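Local structure of uricase (Bacillus fastidiosus, 4R8X) at residues T39-N44 with E89-Y94. The protein probably catalyses the oxidation of urate by molecular oxygen to 5-hydroxyisourate, the first step of urate breakdown to (S)-allantoin. Sequence-based numbering, arbitrary orientation.
Sequences TIFGMN and EGFLQY
Phe91, on the face of helix 89-94 turned to strand 40-44, meets Phe41 and Met43, two strand residues on the same side of the sheet with Gly42 between them. Its CB lies near the plane of the Phe41 ring, at the edge, with Phe41 CE2 4.2 Å from Phe91 CB. Phe41 CB already points to the helix, and with CG anti to the backbone N (chi1 -175°) the flat ring continues that way. Farther along Phe91, its ring receives Met43. The bend at chi3 (72°) folds the Met43 methyl back, so that CE lies beside SD near the CD2-CE2 bond of the ring: Met43 CE is 3.7 Å from Phe91 CD2, and Met43 SD lies 4.8 Å from the ring centroid, an oblique Met-aromatic contact. A flexible, polarisable thioether suits this buried place beside a rigid ring. Phenylalanine suits position 91 because its ring is large enough to reach Met43 while Tyr83 meets it edge-to-face. Next, Leu92 adds a lighter touch, its CD2 4.4 Å from Met43 SD; its compact, branched apolar side chain suits a buried spot where it also packs on Leu111 and Ala113 of strand 108-125. The axes of strand 40-44 and helix 89-94 come to 11.5 Å at 60°, a separation bridged by large apolar side chains in the helix-on-sheet packing of the uricase (tunnelling) fold.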
# COMPACT_ATOMS: atom_id res chain seq x y z
N THR D 39 27.57 3.90 -7.66
CA THR D 39 28.00 2.75 -6.86
C THR D 39 26.92 1.68 -6.86
O THR D 39 27.21 0.49 -6.99
CB THR D 39 28.36 3.17 -5.43
OG1 THR D 39 29.46 4.07 -5.48
CG2 THR D 39 28.74 1.96 -4.57
N ILE D 40 25.67 2.11 -6.76
CA ILE D 40 24.54 1.25 -7.08
C ILE D 40 23.80 1.90 -8.23
O ILE D 40 23.48 3.10 -8.19
CB ILE D 40 23.61 1.05 -5.86
CG1 ILE D 40 24.37 0.36 -4.73
CG2 ILE D 40 22.39 0.23 -6.26
CD1 ILE D 40 23.68 0.44 -3.37
N PHE D 41 23.58 1.12 -9.28
CA PHE D 41 22.85 1.56 -10.47
C PHE D 41 21.71 0.56 -10.59
O PHE D 41 21.84 -0.47 -11.26
CB PHE D 41 23.80 1.49 -11.67
CG PHE D 41 23.23 2.01 -12.96
CD1 PHE D 41 23.10 3.37 -13.18
CD2 PHE D 41 22.87 1.14 -13.98
CE1 PHE D 41 22.61 3.86 -14.40
CE2 PHE D 41 22.37 1.61 -15.18
CZ PHE D 41 22.23 2.97 -15.39
N GLY D 42 20.61 0.86 -9.90
CA GLY D 42 19.51 -0.09 -9.78
C GLY D 42 18.18 0.46 -10.24
O GLY D 42 17.91 1.66 -10.15
N MET D 43 17.32 -0.44 -10.70
CA MET D 43 16.02 -0.02 -11.22
C MET D 43 15.04 -1.18 -11.23
O MET D 43 15.43 -2.35 -11.13
CB MET D 43 16.17 0.49 -12.65
CG MET D 43 16.46 -0.63 -13.65
SD MET D 43 17.23 -0.12 -15.18
CE MET D 43 18.87 0.27 -14.56
N ASN D 44 13.76 -0.83 -11.36
CA ASN D 44 12.70 -1.76 -11.65
C ASN D 44 12.37 -1.54 -13.13
O ASN D 44 11.80 -0.51 -13.49
CB ASN D 44 11.49 -1.43 -10.77
CG ASN D 44 10.31 -2.34 -11.04
OD1 ASN D 44 10.22 -2.97 -12.10
ND2 ASN D 44 9.38 -2.41 -10.09
N GLU D 89 18.60 6.31 -19.34
CA GLU D 89 18.18 6.35 -20.74
C GLU D 89 19.15 5.62 -21.65
O GLU D 89 18.73 4.96 -22.60
CB GLU D 89 18.03 7.79 -21.22
CG GLU D 89 17.00 8.62 -20.48
CD GLU D 89 17.58 9.40 -19.31
OE1 GLU D 89 16.97 10.42 -18.95
OE2 GLU D 89 18.63 9.02 -18.76
N GLY D 90 20.44 5.78 -21.38
CA GLY D 90 21.48 5.06 -22.10
C GLY D 90 21.30 3.57 -21.97
O GLY D 90 21.31 2.85 -22.96
N PHE D 91 21.09 3.10 -20.74
CA PHE D 91 20.91 1.67 -20.53
C PHE D 91 19.68 1.13 -21.25
O PHE D 91 19.74 0.09 -21.90
CB PHE D 91 20.83 1.35 -19.05
CG PHE D 91 20.60 -0.11 -18.77
CD1 PHE D 91 21.53 -1.05 -19.18
CD2 PHE D 91 19.44 -0.53 -18.12
CE1 PHE D 91 21.32 -2.40 -18.94
CE2 PHE D 91 19.23 -1.87 -17.87
CZ PHE D 91 20.17 -2.82 -18.27
N LEU D 92 18.55 1.84 -21.16
CA LEU D 92 17.32 1.37 -21.78
C LEU D 92 17.45 1.29 -23.31
O LEU D 92 17.01 0.32 -23.92
CB LEU D 92 16.13 2.25 -21.38
CG LEU D 92 15.78 2.29 -19.89
CD1 LEU D 92 14.44 2.97 -19.73
CD2 LEU D 92 15.78 0.89 -19.25
N GLN D 93 18.07 2.30 -23.92
CA GLN D 93 18.24 2.24 -25.37
C GLN D 93 19.17 1.10 -25.78
O GLN D 93 18.90 0.41 -26.75
CB GLN D 93 18.74 3.56 -25.94
CG GLN D 93 18.78 3.53 -27.45
CD GLN D 93 19.06 4.88 -28.06
OE1 GLN D 93 18.90 5.91 -27.41
NE2 GLN D 93 19.47 4.88 -29.31
N TYR D 94 20.24 0.92 -25.01
CA TYR D 94 21.18 -0.18 -25.20
C TYR D 94 20.46 -1.53 -25.22
O TYR D 94 20.67 -2.36 -26.11
CB TYR D 94 22.24 -0.11 -24.09
CG TYR D 94 23.21 -1.27 -23.97
CD1 TYR D 94 24.15 -1.54 -24.95
CD2 TYR D 94 23.23 -2.05 -22.81
CE1 TYR D 94 25.06 -2.58 -24.80
CE2 TYR D 94 24.13 -3.08 -22.65
CZ TYR D 94 25.04 -3.35 -23.64
OH TYR D 94 25.94 -4.37 -23.48